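PDB 4TUF: major extracellular endoglucanase, which hydrolyses internal beta-1,4-glucosidic linkages in cellulose, lichenin and cereal beta-D-glucans, through its family 5 catalytic domain, the part in this entry. Local coordinates for residues F25-G30 against H111-A116; V139-K144 against V187-W191; L232-Y238 against H272-E278. All blocks are in the same frame, centred on the assembly; numbering follows the deposited sequence. Where two conformers were deposited one is given.

Contact 1: residues F25-G30 against H111-A116. With 2HP (dihydrogenphosphate ion), chain J.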
loop_
_atom_site.group_PDB
_atom_site.type_symbol
_atom_site.label_atom_id
_atom_site.label_comp_id
_atom_site.label_asym_id
_atom_site.label_seq_id
_atom_site.Cartn_x
_atom_site.Cartn_y
_atom_site.Cartn_z
ATOM N N PHE A 25 2.797 9.338 -1.225
ATOM C CA PHE A 25 2.161 9.893 -0.032
ATOM C C PHE A 25 1.858 11.381 -0.138
ATOM O O PHE A 25 2.408 12.072 -0.994
ATOM C CB PHE A 25 3.054 9.664 1.193
ATOM C CG PHE A 25 3.113 8.237 1.644
ATOM C CD1 PHE A 25 3.924 7.329 1.000
ATOM C CD2 PHE A 25 2.352 7.803 2.718
ATOM C CE1 PHE A 25 3.968 6.017 1.412
ATOM C CE2 PHE A 25 2.398 6.493 3.134
ATOM C CZ PHE A 25 3.209 5.597 2.482
ATOM N N GLY A 26 1.036 11.872 0.783
ATOM C CA GLY A 26 0.711 13.278 0.870
ATOM C C GLY A 26 -0.761 13.480 1.178
ATOM O O GLY A 26 -1.112 14.226 2.094
ATOM N N PHE A 27 -1.624 12.800 0.425
ATOM C CA PHE A 27 -3.069 12.988 0.544
ATOM C C PHE A 27 -3.623 12.503 1.884
ATOM O O PHE A 27 -4.796 12.724 2.189
ATOM C CB PHE A 27 -3.804 12.276 -0.599
ATOM C CG PHE A 27 -3.743 12.999 -1.919
ATOM C CD1 PHE A 27 -4.464 14.165 -2.118
ATOM C CD2 PHE A 27 -2.976 12.506 -2.963
ATOM C CE1 PHE A 27 -4.412 14.832 -3.327
ATOM C CE2 PHE A 27 -2.921 13.167 -4.174
ATOM C CZ PHE A 27 -3.639 14.332 -4.358
ATOM N N GLU A 28 -2.792 11.838 2.682
ATOM C CA GLU A 28 -3.241 11.340 3.977
ATOM C C GLU A 28 -2.641 12.163 5.108
ATOM O O GLU A 28 -2.701 11.771 6.273
ATOM C CB GLU A 28 -2.885 9.854 4.139
ATOM C CG GLU A 28 -1.468 9.557 4.631
ATOM C CD GLU A 28 -0.374 10.029 3.681
ATOM O OE1 GLU A 28 -0.678 10.360 2.510
ATOM O OE2 GLU A 28 0.799 10.061 4.117
ATOM N N THR A 29 -2.073 13.314 4.760
ATOM C CA THR A 29 -1.408 14.158 5.746
ATOM C C THR A 29 -2.094 15.505 5.926
ATOM O O THR A 29 -3.091 15.805 5.267
ATOM C CB THR A 29 0.052 14.418 5.362
ATOM O OG1 THR A 29 0.098 15.395 4.313
ATOM C CG2 THR A 29 0.720 13.128 4.902
ATOM N N GLY A 30 -1.534 16.319 6.815
ATOM C CA GLY A 30 -2.086 17.623 7.117
ATOM C C GLY A 30 -2.148 18.548 5.922
ATOM O O GLY A 30 -2.926 19.498 5.920
ATOM N N HIS A 111 -5.601 5.375 4.689
ATOM C CA HIS A 111 -4.342 5.290 5.418
ATOM C C HIS A 111 -4.468 5.663 6.884
ATOM O O HIS A 111 -3.930 4.979 7.762
ATOM C CB HIS A 111 -3.305 6.184 4.744
ATOM C CG HIS A 111 -1.895 5.726 4.936
ATOM N ND1 HIS A 111 -1.336 4.717 4.184
ATOM C CD2 HIS A 111 -0.929 6.145 5.788
ATOM C CE1 HIS A 111 -0.084 4.532 4.567
ATOM N NE2 HIS A 111 0.187 5.386 5.538
ATOM N N THR A 112 -5.169 6.759 7.150
ATOM C CA THR A 112 -5.302 7.258 8.514
ATOM C C THR A 112 -6.656 7.906 8.714
ATOM O O THR A 112 -7.155 8.582 7.816
ATOM C CB THR A 112 -4.198 8.276 8.858
ATOM O OG1 THR A 112 -4.556 8.984 10.053
ATOM C CG2 THR A 112 -4.026 9.274 7.732
ATOM N N PRO A 113 -7.259 7.699 9.895
ATOM C CA PRO A 113 -8.570 8.278 10.214
ATOM C C PRO A 113 -8.540 9.774 10.517
ATOM O O PRO A 113 -9.611 10.379 10.540
ATOM C CB PRO A 113 -8.998 7.498 11.461
ATOM C CG PRO A 113 -7.709 7.114 12.113
ATOM C CD PRO A 113 -6.761 6.828 10.976
ATOM N N ASP A 114 -7.361 10.356 10.740
ATOM C CA ASP A 114 -7.283 11.741 11.208
ATOM C C ASP A 114 -6.137 12.549 10.620
ATOM O O ASP A 114 -5.688 13.519 11.233
ATOM C CB ASP A 114 -7.170 11.779 12.739
ATOM C CG ASP A 114 -5.989 10.967 13.275
ATOM O OD1 ASP A 114 -4.968 10.808 12.568
ATOM O OD2 ASP A 114 -6.082 10.487 14.425
ATOM N N CYS A 115 -5.657 12.146 9.449
ATOM C CA CYS A 115 -4.587 12.875 8.772
ATOM C C CYS A 115 -3.337 13.008 9.652
ATOM O O CYS A 115 -2.594 13.986 9.555
ATOM C CB CYS A 115 -5.093 14.255 8.320
ATOM S SG CYS A 115 -6.228 14.165 6.906
ATOM N N ALA A 116 -3.117 12.015 10.509
ATOM C CA ALA A 116 -1.927 11.958 11.359
ATOM C C ALA A 116 -1.433 10.512 11.507
ATOM O O ALA A 116 -0.942 9.915 10.548
ATOM C CB ALA A 116 -2.210 12.572 12.722
HETATM P P 2HP J . -2.436 10.576 16.526
HETATM O O1 2HP J . -3.103 10.610 15.170
HETATM O O2 2HP J . -2.140 9.145 16.911
HETATM O O3 2HP J . -1.143 11.352 16.461
HETATM O O4 2HP J . -3.352 11.188 17.564
HETATM O O HOH W 1 -0.202 10.758 7.822
#
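This is a loop-to-loop contact at the C-terminal ends of the strands of a TIM barrel, the glycosyl hydrolase family 5 fold. F25-G30 follows strand 16-23. H111-A116 follows strand 105-110. In a TIM barrel the loops at this end carry the active site. No direct hydrogen bond joins the two segments. At the inner end the rings of F25 and H111 form an offset edge-to-face pair. The edge of F25 meets the face of H111, the planes stand at 88° and the centroids are 5.2 Å apart. H111 ND1 is held by D109, and both rings pack against E278, the nucleophile by similarity. The pair therefore lines the probable catalytic centre.

E28 fills the middle of the contact. E28 CG lies 3.6 Å from H111 CD2, and E28 CB 3.8 Å from T112 CG2. Its carboxylate folds back within its own loop: G26 N donates to E28 OE1 at 2.9 Å. A type I turn from G26 to T29 is closed by T29 N to G26 O (3.0 Å). G26 has phi/psi of 139/-49, where a CB would clash with the preceding carbonyl.

The facing loop has its own brace. T112 OG1 accepts from D114 N at 3.2 Å, an ST turn, and also hydrogen-bonds G117 O. C115 forms a disulfide with C62, which ties this loop to the chain after strand 56-61. The E28 carbonyl receives a CA-H...O contact, 3.3 Å from C115 CA to E28 O. One water links the loops, donating to E28 O at 3.1 Å and A116 O at 2.9 Å.

Contact 2: residues V139-K144 against V187-W191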
loop_
_atom_site.group_PDB
_atom_site.type_symbol
_atom_site.label_atom_id
_atom_site.label_comp_id
_atom_site.label_asym_id
_atom_site.label_seq_id
_atom_site.Cartn_x
_atom_site.Cartn_y
_atom_site.Cartn_z
ATOM N N VAL A 139 -15.370 6.822 -1.835
ATOM C CA VAL A 139 -14.280 6.708 -2.776
ATOM C C VAL A 139 -14.646 5.765 -3.923
ATOM O O VAL A 139 -14.396 6.063 -5.095
ATOM C CB VAL A 139 -13.019 6.229 -2.062
ATOM C CG1 VAL A 139 -12.030 5.695 -3.048
ATOM C CG2 VAL A 139 -12.427 7.374 -1.247
ATOM N N ALA A 140 -15.262 4.640 -3.589
ATOM C CA ALA A 140 -15.643 3.672 -4.606
ATOM C C ALA A 140 -16.667 4.287 -5.550
ATOM O O ALA A 140 -16.578 4.131 -6.770
ATOM C CB ALA A 140 -16.190 2.408 -3.961
ATOM N N ASN A 141 -17.627 5.004 -4.977
ATOM C CA ASN A 141 -18.672 5.639 -5.761
ATOM C C ASN A 141 -18.122 6.682 -6.726
ATOM O O ASN A 141 -18.567 6.790 -7.867
ATOM C CB ASN A 141 -19.694 6.282 -4.836
ATOM C CG ASN A 141 -20.920 6.746 -5.573
ATOM O OD1 ASN A 141 -21.244 6.233 -6.644
ATOM N ND2 ASN A 141 -21.620 7.718 -5.002
ATOM N N ARG A 142 -17.133 7.438 -6.271
ATOM C CA ARG A 142 -16.610 8.542 -7.059
ATOM C C ARG A 142 -15.768 8.084 -8.247
ATOM O O ARG A 142 -15.910 8.606 -9.348
ATOM C CB ARG A 142 -15.788 9.465 -6.168
ATOM C CG ARG A 142 -15.518 10.810 -6.772
ATOM C CD ARG A 142 -14.802 11.695 -5.787
ATOM N NE ARG A 142 -14.679 13.057 -6.290
ATOM C CZ ARG A 142 -15.578 14.006 -6.065
ATOM N NH1 ARG A 142 -16.654 13.729 -5.349
ATOM N NH2 ARG A 142 -15.397 15.223 -6.550
ATOM N N TYR A 143 -14.907 7.096 -8.030
ATOM C CA TYR A 143 -13.918 6.721 -9.040
ATOM C C TYR A 143 -14.207 5.398 -9.748
ATOM O O TYR A 143 -13.353 4.887 -10.469
ATOM C CB TYR A 143 -12.527 6.672 -8.395
ATOM C CG TYR A 143 -12.168 7.979 -7.718
ATOM C CD1 TYR A 143 -11.998 9.141 -8.462
ATOM C CD2 TYR A 143 -12.022 8.060 -6.337
ATOM C CE1 TYR A 143 -11.686 10.339 -7.852
ATOM C CE2 TYR A 143 -11.708 9.258 -5.720
ATOM C CZ TYR A 143 -11.541 10.392 -6.482
ATOM O OH TYR A 143 -11.228 11.592 -5.881
ATOM N N LYS A 144 -15.410 4.856 -9.572
ATOM C CA LYS A 144 -15.732 3.536 -10.116
ATOM C C LYS A 144 -15.718 3.486 -11.644
ATOM O O LYS A 144 -15.678 2.403 -12.227
ATOM C CB LYS A 144 -17.096 3.065 -9.610
ATOM C CG LYS A 144 -18.288 3.729 -10.273
ATOM C CD LYS A 144 -19.593 3.250 -9.643
ATOM C CE LYS A 144 -20.763 4.124 -10.062
ATOM N NZ LYS A 144 -20.452 5.579 -9.914
ATOM N N VAL A 187 -20.885 -1.022 -4.598
ATOM C CA VAL A 187 -20.852 0.211 -5.374
ATOM C C VAL A 187 -19.940 0.075 -6.582
ATOM O O VAL A 187 -20.235 0.593 -7.655
ATOM C CB VAL A 187 -20.372 1.398 -4.524
ATOM C CG1 VAL A 187 -20.517 2.679 -5.297
ATOM C CG2 VAL A 187 -21.167 1.484 -3.242
ATOM N N ALA A 188 -18.822 -0.616 -6.387
ATOM C CA ALA A 188 -17.833 -0.832 -7.442
ATOM C C ALA A 188 -17.501 -2.318 -7.542
ATOM O O ALA A 188 -16.473 -2.760 -7.036
ATOM C CB ALA A 188 -16.577 -0.017 -7.167
ATOM N N PRO A 189 -18.381 -3.100 -8.185
ATOM C CA PRO A 189 -18.228 -4.562 -8.182
ATOM C C PRO A 189 -17.059 -5.072 -9.031
ATOM O O PRO A 189 -16.737 -6.259 -8.958
ATOM C CB PRO A 189 -19.569 -5.055 -8.743
ATOM C CG PRO A 189 -20.119 -3.901 -9.500
ATOM C CD PRO A 189 -19.649 -2.671 -8.801
ATOM N N LYS A 190 -16.429 -4.189 -9.802
ATOM C CA LYS A 190 -15.279 -4.561 -10.622
ATOM C C LYS A 190 -13.952 -4.144 -9.982
ATOM O O LYS A 190 -12.892 -4.246 -10.603
ATOM C CB LYS A 190 -15.407 -3.940 -12.015
ATOM C CG LYS A 190 -16.474 -4.599 -12.875
ATOM C CD LYS A 190 -16.804 -3.788 -14.112
ATOM C CE LYS A 190 -15.560 -3.509 -14.930
ATOM N NZ LYS A 190 -15.881 -2.847 -16.231
ATOM N N TRP A 191 -14.012 -3.674 -8.739
ATOM C CA TRP A 191 -12.809 -3.291 -8.011
ATOM C C TRP A 191 -12.222 -4.450 -7.218
ATOM O O TRP A 191 -12.954 -5.304 -6.726
ATOM C CB TRP A 191 -13.101 -2.136 -7.058
ATOM C CG TRP A 191 -13.049 -0.787 -7.697
ATOM C CD1 TRP A 191 -13.141 -0.501 -9.027
ATOM C CD2 TRP A 191 -12.880 0.466 -7.026
ATOM N NE1 TRP A 191 -13.044 0.858 -9.227
ATOM C CE2 TRP A 191 -12.883 1.473 -8.013
ATOM C CE3 TRP A 191 -12.726 0.836 -5.686
ATOM C CZ2 TRP A 191 -12.744 2.825 -7.699
ATOM C CZ3 TRP A 191 -12.584 2.179 -5.377
ATOM C CH2 TRP A 191 -12.594 3.155 -6.378
#
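The W191 indole packs against the C-terminal turn of helix 129-143. W191 CZ3 is 3.5 Å from A140 CA, W191 CZ2 is 3.9 Å from Y143 CB, and W191 CH2 is 4.2 Å from V139 CG1. The Y143 carbonyl O meets the ring edge, 3.5 Å from W191 CZ2. The ring also touches V149 and L152 of strand 149-153, so it fills space between helix and sheet.

A140 is small enough to let 187-191 come close. A140 CB is 4.0 Å from A188 CB and 4.3 Å from V187 CB. V187 points at the helix and puts V187 CG1 3.5 Å from N141 CA. K144 runs along the edge of the contact. K144 CB packs on A188 CB at 4.0 Å, and K144 CD comes to 3.4 Å from V187 O. The amine turns back to its own segment, where K144 NZ donates to N141 O at 3.0 Å.

No hydrogen bond crosses between the segments; the contact is mainly apolar packing. The second segment is shaped by a type I turn from A188 to W191, closed by W191 N to A188 O at 3.1 Å. This turn leads from helix 173-187 into strand 192-195. Y143 OH bonds D93 of helix 88-102. The contact lies away from the annotated sites. It is the packing of neighbouring outer helices and their helix-to-strand turns, as expected in the (beta/alpha)8 shell of a TIM barrel.

Contact 3: residues L232-Y238 against H272-E278. With 2HP (dihydrogenphosphate ion), chain I.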
loop_
_atom_site.group_PDB
_atom_site.type_symbol
_atom_site.label_atom_id
_atom_site.label_comp_id
_atom_site.label_asym_id
_atom_site.label_seq_id
_atom_site.Cartn_x
_atom_site.Cartn_y
_atom_site.Cartn_z
ATOM N N LEU A 232 -7.329 -9.539 -2.844
ATOM C CA LEU A 232 -5.905 -9.351 -3.064
ATOM C C LEU A 232 -5.244 -9.157 -1.705
ATOM O O LEU A 232 -5.586 -8.227 -0.977
ATOM C CB LEU A 232 -5.665 -8.151 -3.985
ATOM C CG LEU A 232 -4.246 -7.678 -4.307
ATOM C CD1 LEU A 232 -3.468 -8.711 -5.119
ATOM C CD2 LEU A 232 -4.307 -6.347 -5.048
ATOM N N LEU A 233 -4.331 -10.051 -1.339
ATOM C CA LEU A 233 -3.654 -9.940 -0.051
ATOM C C LEU A 233 -2.430 -9.040 -0.195
ATOM O O LEU A 233 -1.632 -9.200 -1.128
ATOM C CB LEU A 233 -3.248 -11.314 0.473
ATOM C CG LEU A 233 -4.334 -12.348 0.774
ATOM C CD1 LEU A 233 -3.675 -13.653 1.172
ATOM C CD2 LEU A 233 -5.268 -11.872 1.877
ATOM N N ALA A 234 -2.284 -8.089 0.722
ATOM C CA ALA A 234 -1.256 -7.063 0.570
ATOM C C ALA A 234 -0.554 -6.706 1.878
ATOM O O ALA A 234 -0.646 -5.574 2.341
ATOM C CB ALA A 234 -1.870 -5.810 -0.050
ATOM N N PRO A 235 0.172 -7.661 2.469
ATOM C CA PRO A 235 0.844 -7.345 3.729
ATOM C C PRO A 235 2.007 -6.379 3.525
ATOM O O PRO A 235 2.404 -6.110 2.389
ATOM C CB PRO A 235 1.348 -8.707 4.202
ATOM C CG PRO A 235 1.583 -9.457 2.945
ATOM C CD PRO A 235 0.500 -9.019 1.998
ATOM N N HIS A 236 2.538 -5.864 4.625
ATOM C CA HIS A 236 3.713 -5.017 4.581
ATOM C C HIS A 236 4.889 -5.746 5.215
ATOM O O HIS A 236 4.706 -6.618 6.066
ATOM C CB HIS A 236 3.460 -3.696 5.311
ATOM C CG HIS A 236 2.365 -2.869 4.715
ATOM N ND1 HIS A 236 2.112 -1.575 5.117
ATOM C CD2 HIS A 236 1.459 -3.148 3.747
ATOM C CE1 HIS A 236 1.092 -1.094 4.426
ATOM N NE2 HIS A 236 0.678 -2.028 3.587
ATOM N N VAL A 237 6.096 -5.383 4.808
ATOM C CA VAL A 237 7.293 -5.881 5.464
ATOM C C VAL A 237 8.408 -4.849 5.324
ATOM O O VAL A 237 8.544 -4.218 4.279
ATOM C CB VAL A 237 7.729 -7.244 4.881
ATOM C CG1 VAL A 237 7.800 -7.180 3.372
ATOM C CG2 VAL A 237 9.059 -7.689 5.467
ATOM N N TYR A 238 9.184 -4.658 6.386
ATOM C CA TYR A 238 10.299 -3.719 6.356
ATOM C C TYR A 238 11.575 -4.353 6.908
ATOM O O TYR A 238 11.557 -5.494 7.387
ATOM C CB TYR A 238 9.963 -2.461 7.147
ATOM C CG TYR A 238 8.626 -1.864 6.797
ATOM C CD1 TYR A 238 8.507 -0.933 5.775
ATOM C CD2 TYR A 238 7.478 -2.233 7.488
ATOM C CE1 TYR A 238 7.281 -0.392 5.448
ATOM C CE2 TYR A 238 6.251 -1.694 7.173
ATOM C CZ TYR A 238 6.161 -0.771 6.152
ATOM O OH TYR A 238 4.943 -0.228 5.828
ATOM N N HIS A 272 -3.367 -17.830 -2.772
ATOM C CA HIS A 272 -3.989 -16.512 -2.858
ATOM C C HIS A 272 -3.171 -15.560 -3.714
ATOM O O HIS A 272 -1.944 -15.624 -3.721
ATOM C CB HIS A 272 -4.165 -15.896 -1.471
ATOM C CG HIS A 272 -5.146 -16.613 -0.600
ATOM N ND1 HIS A 272 -4.807 -17.720 0.150
ATOM C CD2 HIS A 272 -6.454 -16.373 -0.348
ATOM C CE1 HIS A 272 -5.866 -18.133 0.821
ATOM N NE2 HIS A 272 -6.879 -17.335 0.537
ATOM N N ALA A 273 -3.850 -14.671 -4.433
ATOM C CA ALA A 273 -3.167 -13.561 -5.086
ATOM C C ALA A 273 -2.515 -12.729 -3.999
ATOM O O ALA A 273 -3.185 -12.315 -3.052
ATOM C CB ALA A 273 -4.132 -12.721 -5.907
ATOM N N LEU A 274 -1.210 -12.504 -4.122
ATOM C CA LEU A 274 -0.469 -11.805 -3.081
ATOM C C LEU A 274 0.628 -10.910 -3.641
ATOM O O LEU A 274 1.303 -11.249 -4.612
ATOM C CB LEU A 274 0.127 -12.815 -2.099
ATOM C CG LEU A 274 0.737 -12.316 -0.785
ATOM C CD1 LEU A 274 0.574 -13.372 0.296
ATOM C CD2 LEU A 274 2.211 -11.960 -0.950
ATOM N N LEU A 275 0.778 -9.753 -3.014
ATOM C CA LEU A 275 1.875 -8.840 -3.288
ATOM C C LEU A 275 2.134 -8.024 -2.025
ATOM O O LEU A 275 1.338 -8.062 -1.090
ATOM C CB LEU A 275 1.554 -7.934 -4.483
ATOM C CG LEU A 275 0.212 -7.187 -4.557
ATOM C CD1 LEU A 275 0.090 -6.075 -3.528
ATOM C CD2 LEU A 275 0.008 -6.620 -5.953
ATOM N N LEU A 276 3.232 -7.281 -1.993
ATOM C CA LEU A 276 3.490 -6.401 -0.859
ATOM C C LEU A 276 2.943 -4.987 -1.093
ATOM O O LEU A 276 3.283 -4.332 -2.073
ATOM C CB LEU A 276 4.985 -6.343 -0.574
ATOM C CG LEU A 276 5.605 -7.683 -0.211
ATOM C CD1 LEU A 276 7.117 -7.558 -0.092
ATOM C CD2 LEU A 276 4.991 -8.192 1.075
ATOM N N GLY A 277 2.094 -4.521 -0.183
ATOM C CA GLY A 277 1.577 -3.167 -0.253
ATOM C C GLY A 277 2.643 -2.131 0.050
ATOM O O GLY A 277 2.657 -1.049 -0.535
ATOM N N GLU A 278 3.534 -2.459 0.979
ATOM C CA GLU A 278 4.676 -1.608 1.298
ATOM C C GLU A 278 5.896 -2.454 1.632
ATOM O O GLU A 278 5.827 -3.368 2.456
ATOM C CB GLU A 278 4.367 -0.682 2.479
ATOM C CG GLU A 278 3.340 0.402 2.206
ATOM C CD GLU A 278 3.093 1.270 3.421
ATOM O OE1 GLU A 278 3.932 1.233 4.342
ATOM O OE2 GLU A 278 2.066 1.986 3.464
HETATM P P 2HP I . -4.964 -21.416 2.838
HETATM O O1 2HP I . -5.619 -22.340 1.835
HETATM O O2 2HP I . -4.052 -20.462 2.105
HETATM O O3 2HP I . -6.027 -20.635 3.574
HETATM O O4 2HP I . -4.159 -22.217 3.835
#
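A very short polar contact stands out: Y238 OH lies 2.3 Å from E278 OE1. At 2.70 Å resolution this length should be read with care, and E157 OE2 is also hydrogen-bonded to the tyrosine hydroxyl. E278 and E157 are the nucleophile and the proton donor by similarity.

Away from this site, strand 231-238 runs beside the chain leading into strand 276-280, the next parallel strand of the barrel. They belong to one beta-alpha-beta unit, with helix 257-266 between them. L233 bridges L274 through two bonds: L233 N to A273 O and L275 N to L233 O, both 3.1 Å. Further on, G277 N donates to P235 O at 3.0 Å, and V237 N donates to E278 O at 3.1 Å. The pairing is irregular. P235 has no amide hydrogen to give, and the 272-278 segment turns a corner at G277 and E278. CA-H...O contacts help fill the middle, such as A234 CA to L275 O at 3.2 Å.

A CB on G277 would sit tight against H236 NE2 and A234 O. Apolar side chains pack between the segments. V237 CG1 meets L276 CD1 at 3.6 Å, and both residues touch helix 288-303. L232 CD1 meets L275 CG at 4.0 Å.

E278 CB lies over the H236 ring, 3.7 Å from its centroid, a CH-pi contact. H236 ND1 bonds E157, and E278 OE2 forms a salt bridge with R58. The probable nucleophile is thus held by several partners, consistent with a carboxylate positioned for a retaining, double-displacement mechanism, as in other family 5 enzymes.

From the N terminus, contact 1 closes a loop from F25-G30 to H111-A116, enclosing helices 42-51 and 88-102 and strands 56-61 and 105-110. Contact 2 then joins the end of helix 129-143 to the turn before strand 192-195, closing a loop that holds strand 149-153 and most of helix 173-187. Contact 3 pairs strand 231-238 with the chain leading into strand 276-280, across helix 257-266. The three loops run in series; none nests or crosses. Contacts 1 and 3 meet at the C-terminal ends of the barrel strands, where H111 CE1 lies 3.5 Å from E278 OE2. Contact 2 touches neither and sits in the outer helical layer. All three lie within the family 5 domain.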